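Local coordinates for enoyl-CoA hydratase (Thermus thermophilus, PDB 1WZ8), which probably catalyses the reversible hydration of 2-enoyl-CoA thioesters to 3-hydroxyacyl-CoA, at residues A37-L42 against F90-D95; A7-L12 against W46-A51; L96-L101 against S227-F232; R27-K30 against M34-A37. All coordinates share one frame; numbering follows the deposited sequence.

In the fold
Helix 36-49 ties the set together: interaction 4 lies at its start, interaction 1 on its first turns and interaction 2 at its end. Centres of interactions 1 and 2, and of 1 and 4, are about 12 Å apart. Leu42 of interaction 1 bridges both neighbours, with CD2 3.6 Å from Leu12 CD2 and CD1 3.6 Å from Met34 CE. Helix 83-102 joins interaction 1 to interaction 3, whose centres are about 13 Å apart, while the centres of interactions 3 and 4 lie about 23 Å apart. A bound methylpentanediol, likely a crystallisation additive, comes within about 4 Å of the His39 side chain.

Interaction 1: residues A37-L42 against F90-D95; sequences ALHRGL and FWEARD
Glu92 of helix 83-102 reaches across to His39 and Arg40 of helix 36-49, joining two helices of the crotonase fold by a histidine-carboxylate hydrogen bond and a salt bridge. The axes of the two short segments come within 9.0 Å. The Glu92 chain runs extended beyond CG and sets its carboxylate between the partners, one oxygen for each. OE1 uses its anti lone pair to accept His39 ND1 at 2.8 Å; the oxygen lies in the plane of the imidazole and the N-H...O angle is 166°, although ring and carboxylate planes are tilted by 38°. The bend of the Arg40 chain at chi3 brings NH1 to Glu92 OE2 at 2.5 Å, a doubtfully short distance, in a clearly bent bond (142°). This donor arrives on the syn side, somewhat out of the carboxylate plane. Arg88 NE forms a second salt bridge with OE2, so two arginines share one anion. With an alanine in place of Glu92, Arg40 and Arg88 would probably face each other without their common counter-charge, and His39 would lose the acceptor that fixes its ring rotation. The imidazole also packs on the glutamate, His39 CE1 lying 3.4 Å from Glu92 CB.

Interaction 2: residues A7-L12 against W46-A51; sequences ARYPGL and WRDLEA
Arg8 and Asp48 have the nearest CA atoms of the two segments, yet these are 10.0 Å apart, and a type II turn from Tyr9 to Leu12, closed by Leu12 N to Tyr9 O at 3.0 Å, reverses the chain beyond Arg8. The long Arg8 and Tyr9 side chains do most of the spanning, and all the cross-contacts converge on one atom, Asp48 OD2. Two donors grip it. Arg8 NH2 lies 2.9 Å from Asp48 OD2 with an N-H...O angle of 169°, giving a salt bridge in which the oxygen sits in the guanidinium plane. The flat groups nevertheless stand almost perpendicular, 79° apart, and the nitrogen approaches on the syn side, tilted out of the carboxylate plane. The bend of the arginine chain at chi3 (42°) brings the guanidinium edge, through NH2, up to the aspartate. Tyr9 supplies the second donor: its OH meets Asp48 OD2 end-on, in the plane of the ring, at a very short 2.4 Å whose exact value should be treated with caution. A leucine at Asp48 would probably leave the Tyr9 hydroxyl without this acceptor and the Arg8 guanidinium without its counter-charge, free to swing into solvent. The Tyr9 side chain also packs on Val45, while Leu12 packs on Leu38, Leu42 and Val45. The contact thus pins the N-terminal helix 3-8, and the turn that leads into edge strand 12-18, against the end of helix 36-49, which packs on the central sheet of the crotonase fold.

Interaction 3: residues L96-L101 against S227-F232; sequences LVLGPL and SFLPHF
Leu98, Phe232 and Leu229 contribute the largest buried areas to this apolar seam, which joins helix 83-102 of the crotonase fold to helix 229-241 in the C-terminal helical region. No hydrogen bond crosses it, and the segments bury 167 Å² in all. The backbones stay well apart, with Leu98 and Leu229 CA atoms 9.3 Å from each other, so the ends of the side chains do the touching. The two leucine side chains meet at a slant, methyl to methyl, in two pairs: CD2 of Leu98 is 3.5 Å from CD2 of Leu229, and the two CD1 atoms are 4.1 Å apart. The Leu229 side chain gets there through a chi1 of -127°, well off the staggered positions, which carries its end nearer to Leu98 than the direction of its CB would suggest. Phe232 sits one helical turn further on; with CG anti to the backbone N (chi1 167°), its CZ is sent out to the valine methyl, and the ring is met at its edge, in plane, by Leu229 CD1 of the same helix. Leu154 of helix 152-155 touches Val97, Leu229 and Phe232 and so adds a third helix to the seam. Elsewhere on the 227-232 segment, Phe228 stacks on Trp224 of a neighbouring subunit, which brings this packing close to the hexamer interfaces. The remaining contact across the seam is oblique to the Phe232 ring, whose CZ lies 4.1 Å from Val97 CG2.

Interaction 4: residues R27-K30 against M34-A37; sequences RGEK and MPPA
Pro35, at the N-cap position of helix 36-49, packs against Gly28 and Glu29 in the connection that follows strand 21-26. This is the first half of a beta-alpha-beta crossover in the crotonase fold, since helix 36-49 leads on to the neighbouring parallel strand 57-62. The segments come close at Gly28 and Met34, whose CA atoms are 5.2 Å apart, but no hydrogen bond links them, and the 122 Å² buried is modest, as befits a contact at the surface. Pro35 supplies the largest single share, and two of its carbons face different partners. Pro35 CD lies 4.2 Å from Gly28 CA; a beta carbon on the glycine would point toward the second segment and come to about 3.8 Å from that same CD, so the approach is close but not forbidding. Alongside, the Glu29 chain, with CG anti to its carbonyl carbon (chi1 -53°) and extended beyond, runs antiparallel to the proline. Its aliphatic part does the packing. Backbone bonds outside the pair hold both ends: Arg27 with Gly11, and Met34 with Gly70 and Ser72. Asn32 OD1 also accepts Gly28 N, linking Gly28 to the residues between the segments. The Glu29 carboxylate follows, OE2 standing 3.8 Å from Pro35 CG, while the nearest approach is Glu29 CG to Pro35 CG at 3.6 Å.

Interaction 1: residues A37-L42 against F90-D95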
loop_
_atom_site.group_PDB
_atom_site.type_symbol
_atom_site.label_atom_id
_atom_site.label_comp_id
_atom_site.label_asym_id
_atom_site.label_seq_id
_atom_site.Cartn_x
_atom_site.Cartn_y
_atom_site.Cartn_z
ATOM N N ALA A 37 10.634 29.439 17.705
ATOM C CA ALA A 37 11.673 29.702 16.713
ATOM C C ALA A 37 12.592 28.519 16.440
ATOM O O ALA A 37 12.943 28.257 15.287
ATOM C CB ALA A 37 12.499 30.914 17.130
ATOM N N LEU A 38 12.989 27.809 17.493
ATOM C CA LEU A 38 13.882 26.668 17.327
ATOM C C LEU A 38 13.184 25.501 16.642
ATOM O O LEU A 38 13.763 24.842 15.781
ATOM C CB LEU A 38 14.439 26.215 18.678
ATOM C CG LEU A 38 15.449 25.064 18.599
ATOM C CD1 LEU A 38 16.648 25.474 17.749
ATOM C CD2 LEU A 38 15.893 24.688 19.995
ATOM N N HIS A 39 11.940 25.243 17.019
ATOM C CA HIS A 39 11.195 24.156 16.400
ATOM C C HIS A 39 11.088 24.390 14.893
ATOM O O HIS A 39 11.335 23.485 14.092
ATOM C CB HIS A 39 9.806 24.043 17.031
ATOM C CG HIS A 39 8.992 22.909 16.492
ATOM N ND1 HIS A 39 8.061 23.074 15.489
ATOM C CD2 HIS A 39 8.990 21.591 16.797
ATOM C CE1 HIS A 39 7.519 21.904 15.200
ATOM N NE2 HIS A 39 8.064 20.987 15.980
ATOM N N ARG A 40 10.728 25.608 14.501
ATOM C CA ARG A 40 10.614 25.923 13.086
ATOM C C ARG A 40 11.975 25.850 12.394
ATOM O O ARG A 40 12.077 25.402 11.250
ATOM C CB ARG A 40 10.009 27.312 12.893
ATOM C CG ARG A 40 10.075 27.785 11.449
ATOM C CD ARG A 40 9.108 28.919 11.176
ATOM N NE ARG A 40 9.204 29.938 12.217
ATOM C CZ ARG A 40 8.387 30.008 13.262
ATOM N NH1 ARG A 40 7.426 29.099 13.400
ATOM N NH2 ARG A 40 8.507 30.999 14.140
ATOM N N GLY A 41 13.016 26.292 13.096
ATOM C CA GLY A 41 14.357 26.259 12.541
ATOM C C GLY A 41 14.826 24.844 12.256
ATOM O O GLY A 41 15.355 24.564 11.181
ATOM N N LEU A 42 14.635 23.951 13.222
ATOM C CA LEU A 42 15.038 22.556 13.064
ATOM C C LEU A 42 14.234 21.862 11.972
ATOM O O LEU A 42 14.704 20.913 11.341
ATOM C CB LEU A 42 14.860 21.807 14.391
ATOM C CG LEU A 42 15.885 22.151 15.475
ATOM C CD1 LEU A 42 15.466 21.573 16.819
ATOM C CD2 LEU A 42 17.244 21.615 15.057
ATOM N N PHE A 90 1.778 22.518 12.698
ATOM C CA PHE A 90 1.407 21.227 12.119
ATOM C C PHE A 90 2.395 20.879 11.011
ATOM O O PHE A 90 2.987 19.797 11.003
ATOM C CB PHE A 90 -0.006 21.284 11.532
ATOM C CG PHE A 90 -0.409 20.027 10.809
ATOM C CD1 PHE A 90 -0.887 18.924 11.510
ATOM C CD2 PHE A 90 -0.288 19.942 9.428
ATOM C CE1 PHE A 90 -1.239 17.748 10.841
ATOM C CE2 PHE A 90 -0.633 18.778 8.749
ATOM C CZ PHE A 90 -1.110 17.677 9.460
ATOM N N TRP A 91 2.578 21.801 10.073
ATOM C CA TRP A 91 3.500 21.564 8.975
ATOM C C TRP A 91 4.959 21.517 9.424
ATOM O O TRP A 91 5.774 20.824 8.815
ATOM C CB TRP A 91 3.276 22.606 7.881
ATOM C CG TRP A 91 1.918 22.446 7.271
ATOM C CD1 TRP A 91 0.839 23.275 7.425
ATOM C CD2 TRP A 91 1.467 21.346 6.472
ATOM N NE1 TRP A 91 -0.254 22.754 6.773
ATOM C CE2 TRP A 91 0.103 21.571 6.180
ATOM C CE3 TRP A 91 2.084 20.188 5.976
ATOM C CZ2 TRP A 91 -0.655 20.683 5.410
ATOM C CZ3 TRP A 91 1.328 19.302 5.211
ATOM C CH2 TRP A 91 -0.029 19.559 4.937
ATOM N N GLU A 92 5.289 22.235 10.493
ATOM C CA GLU A 92 6.653 22.212 11.022
ATOM C C GLU A 92 6.955 20.828 11.598
ATOM O O GLU A 92 8.033 20.263 11.373
ATOM C CB GLU A 92 6.817 23.256 12.128
ATOM C CG GLU A 92 6.939 24.682 11.627
ATOM C CD GLU A 92 6.969 25.685 12.762
ATOM O OE1 GLU A 92 7.297 25.287 13.899
ATOM O OE2 GLU A 92 6.679 26.874 12.513
ATOM N N ALA A 93 5.996 20.290 12.347
ATOM C CA ALA A 93 6.147 18.972 12.969
ATOM C C ALA A 93 6.330 17.925 11.881
ATOM O O ALA A 93 7.150 17.017 11.998
ATOM C CB ALA A 93 4.914 18.647 13.805
ATOM N N ARG A 94 5.555 18.057 10.811
ATOM C CA ARG A 94 5.656 17.114 9.704
ATOM C C ARG A 94 7.052 17.180 9.091
ATOM O O ARG A 94 7.650 16.150 8.777
ATOM C CB ARG A 94 4.592 17.432 8.645
ATOM C CG ARG A 94 4.717 16.639 7.342
ATOM C CD ARG A 94 3.540 16.961 6.418
ATOM N NE ARG A 94 3.631 16.313 5.111
ATOM C CZ ARG A 94 4.428 16.710 4.126
ATOM N NH1 ARG A 94 5.219 17.763 4.289
ATOM N NH2 ARG A 94 4.425 16.061 2.970
ATOM N N ASP A 95 7.575 18.393 8.931
ATOM C CA ASP A 95 8.898 18.576 8.340
ATOM C C ASP A 95 10.055 18.215 9.267
ATOM O O ASP A 95 11.149 17.900 8.805
ATOM C CB ASP A 95 9.073 20.017 7.842
ATOM C CG ASP A 95 8.257 20.306 6.591
ATOM O OD1 ASP A 95 8.140 19.405 5.741
ATOM O OD2 ASP A 95 7.743 21.429 6.451
#

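Interaction 2: residues A7-L12 against W46-A51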
loop_
_atom_site.group_PDB
_atom_site.type_symbol
_atom_site.label_atom_id
_atom_site.label_comp_id
_atom_site.label_asym_id
_atom_site.label_seq_id
_atom_site.Cartn_x
_atom_site.Cartn_y
_atom_site.Cartn_z
ATOM N N ALA A 7 23.538 33.059 9.963
ATOM C CA ALA A 7 22.813 34.324 9.917
ATOM C C ALA A 7 21.296 34.160 9.859
ATOM O O ALA A 7 20.560 35.006 10.360
ATOM C CB ALA A 7 23.290 35.143 8.720
ATOM N N ARG A 8 20.834 33.067 9.258
ATOM C CA ARG A 8 19.404 32.818 9.107
ATOM C C ARG A 8 18.747 31.904 10.141
ATOM O O ARG A 8 17.520 31.891 10.267
ATOM C CB ARG A 8 19.132 32.254 7.709
ATOM C CG ARG A 8 19.269 33.266 6.581
ATOM C CD ARG A 8 19.319 32.574 5.222
ATOM N NE ARG A 8 18.354 31.481 5.116
ATOM C CZ ARG A 8 17.037 31.621 5.240
ATOM N NH1 ARG A 8 16.511 32.816 5.475
ATOM N NH2 ARG A 8 16.244 30.562 5.136
ATOM N N TYR A 9 19.546 31.142 10.882
ATOM C CA TYR A 9 18.983 30.222 11.865
ATOM C C TYR A 9 19.433 30.440 13.302
ATOM O O TYR A 9 20.318 29.742 13.799
ATOM C CB TYR A 9 19.281 28.780 11.445
ATOM C CG TYR A 9 18.498 28.340 10.229
ATOM C CD1 TYR A 9 17.168 27.942 10.342
ATOM C CD2 TYR A 9 19.072 28.364 8.959
ATOM C CE1 TYR A 9 16.425 27.575 9.220
ATOM C CE2 TYR A 9 18.338 28.000 7.830
ATOM C CZ TYR A 9 17.015 27.610 7.969
ATOM O OH TYR A 9 16.279 27.257 6.860
ATOM N N PRO A 10 18.829 31.419 13.992
ATOM C CA PRO A 10 19.216 31.668 15.380
ATOM C C PRO A 10 18.846 30.438 16.201
ATOM O O PRO A 10 17.750 29.900 16.060
ATOM C CB PRO A 10 18.392 32.902 15.749
ATOM C CG PRO A 10 17.161 32.748 14.916
ATOM C CD PRO A 10 17.728 32.308 13.582
ATOM N N GLY A 11 19.765 29.992 17.048
ATOM C CA GLY A 11 19.502 28.814 17.850
ATOM C C GLY A 11 20.292 27.637 17.310
ATOM O O GLY A 11 20.506 26.648 18.007
ATOM N N LEU A 12 20.721 27.744 16.056
ATOM C CA LEU A 12 21.506 26.689 15.428
ATOM C C LEU A 12 22.937 27.154 15.200
ATOM O O LEU A 12 23.177 28.303 14.829
ATOM C CB LEU A 12 20.891 26.283 14.084
ATOM C CG LEU A 12 19.500 25.648 14.102
ATOM C CD1 LEU A 12 19.082 25.310 12.676
ATOM C CD2 LEU A 12 19.514 24.396 14.963
ATOM N N TRP A 46 16.588 21.883 6.831
ATOM C CA TRP A 46 16.889 20.838 5.857
ATOM C C TRP A 46 16.760 21.281 4.403
ATOM O O TRP A 46 17.522 20.834 3.552
ATOM C CB TRP A 46 16.021 19.607 6.138
ATOM C CG TRP A 46 16.214 19.114 7.541
ATOM C CD1 TRP A 46 15.432 19.401 8.625
ATOM C CD2 TRP A 46 17.334 18.375 8.041
ATOM N NE1 TRP A 46 16.001 18.896 9.770
ATOM C CE2 TRP A 46 17.171 18.262 9.440
ATOM C CE3 TRP A 46 18.466 17.803 7.443
ATOM C CZ2 TRP A 46 18.098 17.601 10.252
ATOM C CZ3 TRP A 46 19.390 17.146 8.253
ATOM C CH2 TRP A 46 19.200 17.052 9.641
ATOM N N ARG A 47 15.809 22.161 4.115
ATOM C CA ARG A 47 15.633 22.647 2.747
ATOM C C ARG A 47 16.858 23.421 2.275
ATOM O O ARG A 47 17.332 23.228 1.158
ATOM C CB ARG A 47 14.399 23.545 2.654
ATOM C CG ARG A 47 13.091 22.784 2.597
ATOM C CD ARG A 47 11.920 23.709 2.847
ATOM N NE ARG A 47 11.189 23.311 4.044
ATOM C CZ ARG A 47 10.711 24.164 4.941
ATOM N NH1 ARG A 47 10.887 25.466 4.776
ATOM N NH2 ARG A 47 10.059 23.712 6.006
ATOM N N ASP A 48 17.371 24.295 3.132
ATOM C CA ASP A 48 18.540 25.086 2.782
ATOM C C ASP A 48 19.833 24.275 2.801
ATOM O O ASP A 48 20.794 24.616 2.111
ATOM C CB ASP A 48 18.665 26.289 3.719
ATOM C CG ASP A 48 17.492 27.242 3.601
ATOM O OD1 ASP A 48 17.017 27.461 2.467
ATOM O OD2 ASP A 48 17.050 27.782 4.635
ATOM N N LEU A 49 19.861 23.198 3.581
ATOM C CA LEU A 49 21.062 22.375 3.657
ATOM C C LEU A 49 21.378 21.719 2.322
ATOM O O LEU A 49 22.534 21.426 2.023
ATOM C CB LEU A 49 20.913 21.299 4.736
ATOM C CG LEU A 49 20.911 21.798 6.182
ATOM C CD1 LEU A 49 20.831 20.613 7.132
ATOM C CD2 LEU A 49 22.178 22.610 6.441
ATOM N N GLU A 50 20.345 21.489 1.520
ATOM C CA GLU A 50 20.525 20.866 0.215
ATOM C C GLU A 50 21.407 21.734 -0.671
ATOM O O GLU A 50 22.035 21.242 -1.607
ATOM C CB GLU A 50 19.168 20.653 -0.459
ATOM C CG GLU A 50 18.284 19.636 0.242
ATOM C CD GLU A 50 16.920 19.493 -0.408
ATOM O OE1 GLU A 50 16.130 20.462 -0.369
ATOM O OE2 GLU A 50 16.636 18.409 -0.962
ATOM N N ALA A 51 21.457 23.028 -0.364
ATOM C CA ALA A 51 22.258 23.961 -1.148
ATOM C C ALA A 51 23.733 23.948 -0.760
ATOM O O ALA A 51 24.594 24.236 -1.585
ATOM C CB ALA A 51 21.696 25.371 -1.009
#

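Interaction 3: residues L96-L101 against S227-F232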
loop_
_atom_site.group_PDB
_atom_site.type_symbol
_atom_site.label_atom_id
_atom_site.label_comp_id
_atom_site.label_asym_id
_atom_site.label_seq_id
_atom_site.Cartn_x
_atom_site.Cartn_y
_atom_site.Cartn_z
ATOM N N LEU A 96 9.820 18.261 10.573
ATOM C CA LEU A 96 10.865 17.926 11.530
ATOM C C LEU A 96 11.267 16.470 11.328
ATOM O O LEU A 96 12.403 16.092 11.595
ATOM C CB LEU A 96 10.368 18.131 12.965
ATOM C CG LEU A 96 11.412 17.949 14.075
ATOM C CD1 LEU A 96 12.523 18.983 13.925
ATOM C CD2 LEU A 96 10.743 18.101 15.431
ATOM N N VAL A 97 10.326 15.662 10.848
ATOM C CA VAL A 97 10.575 14.246 10.600
ATOM C C VAL A 97 10.944 13.978 9.138
ATOM O O VAL A 97 11.915 13.273 8.848
ATOM C CB VAL A 97 9.333 13.398 10.989
ATOM C CG1 VAL A 97 9.537 11.940 10.591
ATOM C CG2 VAL A 97 9.094 13.501 12.487
ATOM N N LEU A 98 10.184 14.551 8.213
ATOM C CA LEU A 98 10.449 14.345 6.792
ATOM C C LEU A 98 11.709 15.055 6.324
ATOM O O LEU A 98 12.368 14.608 5.386
ATOM C CB LEU A 98 9.253 14.813 5.961
ATOM C CG LEU A 98 7.935 14.092 6.250
ATOM C CD1 LEU A 98 6.863 14.589 5.285
ATOM C CD2 LEU A 98 8.130 12.586 6.104
ATOM N N GLY A 99 12.045 16.164 6.982
ATOM C CA GLY A 99 13.234 16.904 6.608
ATOM C C GLY A 99 14.444 15.994 6.580
ATOM O O GLY A 99 15.111 15.867 5.554
ATOM N N PRO A 100 14.760 15.347 7.708
ATOM C CA PRO A 100 15.909 14.443 7.772
ATOM C C PRO A 100 15.737 13.253 6.818
ATOM O O PRO A 100 16.684 12.846 6.140
ATOM C CB PRO A 100 15.922 14.011 9.233
ATOM C CG PRO A 100 15.328 15.191 9.942
ATOM C CD PRO A 100 14.181 15.557 9.048
ATOM N N LEU A 101 14.524 12.707 6.763
ATOM C CA LEU A 101 14.252 11.559 5.901
ATOM C C LEU A 101 14.475 11.850 4.432
ATOM O O LEU A 101 14.975 10.998 3.696
ATOM C CB LEU A 101 12.817 11.053 6.083
ATOM C CG LEU A 101 12.442 10.273 7.345
ATOM C CD1 LEU A 101 11.063 9.651 7.138
ATOM C CD2 LEU A 101 13.465 9.181 7.621
ATOM N N SER A 227 5.761 5.146 2.491
ATOM C CA SER A 227 4.542 4.406 2.185
ATOM C C SER A 227 3.496 4.533 3.297
ATOM O O SER A 227 2.322 4.241 3.087
ATOM C CB SER A 227 4.867 2.925 1.954
ATOM O OG SER A 227 5.639 2.743 0.782
ATOM N N PHE A 228 3.928 4.979 4.475
ATOM C CA PHE A 228 3.034 5.126 5.619
ATOM C C PHE A 228 2.879 6.577 6.058
ATOM O O PHE A 228 2.529 6.853 7.203
ATOM C CB PHE A 228 3.546 4.284 6.788
ATOM C CG PHE A 228 3.466 2.801 6.539
ATOM C CD1 PHE A 228 2.304 2.099 6.842
ATOM C CD2 PHE A 228 4.532 2.119 5.954
ATOM C CE1 PHE A 228 2.200 0.740 6.577
ATOM C CE2 PHE A 228 4.437 0.750 5.682
ATOM C CZ PHE A 228 3.269 0.061 5.989
ATOM N N LEU A 229 3.134 7.500 5.140
ATOM C CA LEU A 229 3.009 8.912 5.456
ATOM C C LEU A 229 1.577 9.266 5.854
ATOM O O LEU A 229 1.364 10.039 6.795
ATOM C CB LEU A 229 3.454 9.772 4.274
ATOM C CG LEU A 229 4.512 10.812 4.640
ATOM C CD1 LEU A 229 3.952 11.746 5.706
ATOM C CD2 LEU A 229 5.771 10.126 5.144
ATOM N N PRO A 230 0.571 8.726 5.137
ATOM C CA PRO A 230 -0.800 9.062 5.529
ATOM C C PRO A 230 -1.053 8.645 6.981
ATOM O O PRO A 230 -1.695 9.367 7.747
ATOM C CB PRO A 230 -1.643 8.272 4.532
ATOM C CG PRO A 230 -0.783 8.293 3.298
ATOM C CD PRO A 230 0.581 7.982 3.862
ATOM N N HIS A 231 -0.539 7.472 7.352
ATOM C CA HIS A 231 -0.694 6.965 8.712
ATOM C C HIS A 231 -0.110 7.972 9.698
ATOM O O HIS A 231 -0.702 8.268 10.736
ATOM C CB HIS A 231 0.052 5.637 8.876
ATOM C CG HIS A 231 -0.445 4.541 7.984
ATOM N ND1 HIS A 231 -0.468 4.651 6.610
ATOM C CD2 HIS A 231 -0.904 3.299 8.269
ATOM C CE1 HIS A 231 -0.921 3.525 6.087
ATOM N NE2 HIS A 231 -1.193 2.688 7.073
ATOM N N PHE A 232 1.065 8.489 9.364
ATOM C CA PHE A 232 1.751 9.458 10.213
ATOM C C PHE A 232 0.985 10.774 10.300
ATOM O O PHE A 232 0.683 11.255 11.389
ATOM C CB PHE A 232 3.166 9.707 9.676
ATOM C CG PHE A 232 3.853 10.896 10.290
ATOM C CD1 PHE A 232 3.873 11.075 11.668
ATOM C CD2 PHE A 232 4.493 11.831 9.483
ATOM C CE1 PHE A 232 4.523 12.172 12.237
ATOM C CE2 PHE A 232 5.148 12.932 10.043
ATOM C CZ PHE A 232 5.159 13.100 11.426
#

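Interaction 4: residues R27-K30 against M34-A37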
loop_
_atom_site.group_PDB
_atom_site.type_symbol
_atom_site.label_atom_id
_atom_site.label_comp_id
_atom_site.label_asym_id
_atom_site.label_seq_id
_atom_site.Cartn_x
_atom_site.Cartn_y
_atom_site.Cartn_z
ATOM N N ARG A 27 20.409 24.941 20.323
ATOM C CA ARG A 27 20.303 25.432 21.687
ATOM C C ARG A 27 18.886 25.906 21.980
ATOM O O ARG A 27 18.378 26.800 21.309
ATOM C CB ARG A 27 21.291 26.588 21.864
ATOM C CG ARG A 27 21.497 27.085 23.281
ATOM C CD ARG A 27 22.499 28.233 23.264
ATOM N NE ARG A 27 22.995 28.574 24.596
ATOM C CZ ARG A 27 22.236 29.031 25.585
ATOM N NH1 ARG A 27 20.935 29.205 25.399
ATOM N NH2 ARG A 27 22.779 29.316 26.761
ATOM N N GLY A 28 18.251 25.294 22.974
ATOM C CA GLY A 28 16.902 25.686 23.350
ATOM C C GLY A 28 16.912 26.210 24.775
ATOM O O GLY A 28 17.884 26.836 25.194
ATOM N N GLU A 29 15.835 25.970 25.516
ATOM C CA GLU A 29 15.758 26.403 26.909
ATOM C C GLU A 29 16.379 25.272 27.727
ATOM O O GLU A 29 17.261 24.570 27.231
ATOM C CB GLU A 29 14.297 26.634 27.313
ATOM C CG GLU A 29 13.552 27.572 26.370
ATOM C CD GLU A 29 12.107 27.803 26.773
ATOM O OE1 GLU A 29 11.519 26.928 27.446
ATOM O OE2 GLU A 29 11.551 28.857 26.396
ATOM N N LYS A 30 15.943 25.084 28.969
ATOM C CA LYS A 30 16.507 24.000 29.773
ATOM C C LYS A 30 16.294 22.678 29.047
ATOM O O LYS A 30 15.220 22.434 28.496
ATOM C CB LYS A 30 15.844 23.927 31.151
ATOM C CG LYS A 30 16.308 24.987 32.137
ATOM C CD LYS A 30 15.689 24.758 33.513
ATOM C CE LYS A 30 14.166 24.837 33.460
ATOM N NZ LYS A 30 13.541 24.473 34.765
ATOM N N MET A 34 12.300 23.158 23.071
ATOM C CA MET A 34 12.228 23.978 21.873
ATOM C C MET A 34 11.215 25.109 21.830
ATOM O O MET A 34 10.011 24.871 21.841
ATOM C CB MET A 34 11.976 23.088 20.658
ATOM C CG MET A 34 12.949 21.945 20.481
ATOM S SD MET A 34 12.361 20.915 19.122
ATOM C CE MET A 34 13.578 19.583 19.131
ATOM N N PRO A 35 11.695 26.362 21.792
ATOM C CA PRO A 35 10.763 27.494 21.723
ATOM C C PRO A 35 10.256 27.494 20.276
ATOM O O PRO A 35 10.812 26.801 19.425
ATOM C CB PRO A 35 11.658 28.698 22.005
ATOM C CG PRO A 35 12.752 28.123 22.856
ATOM C CD PRO A 35 13.047 26.822 22.148
ATOM N N PRO A 36 9.205 28.270 19.977
ATOM C CA PRO A 36 8.666 28.322 18.615
ATOM C C PRO A 36 9.725 28.486 17.519
ATOM O O PRO A 36 9.723 27.754 16.527
ATOM C CB PRO A 36 7.711 29.514 18.673
ATOM C CG PRO A 36 7.181 29.434 20.062
ATOM C CD PRO A 36 8.422 29.126 20.886
ATOM N N ALA A 37 10.634 29.439 17.705
ATOM C CA ALA A 37 11.673 29.702 16.713
ATOM C C ALA A 37 12.592 28.519 16.440
ATOM O O ALA A 37 12.943 28.257 15.287
ATOM C CB ALA A 37 12.499 30.914 17.130
#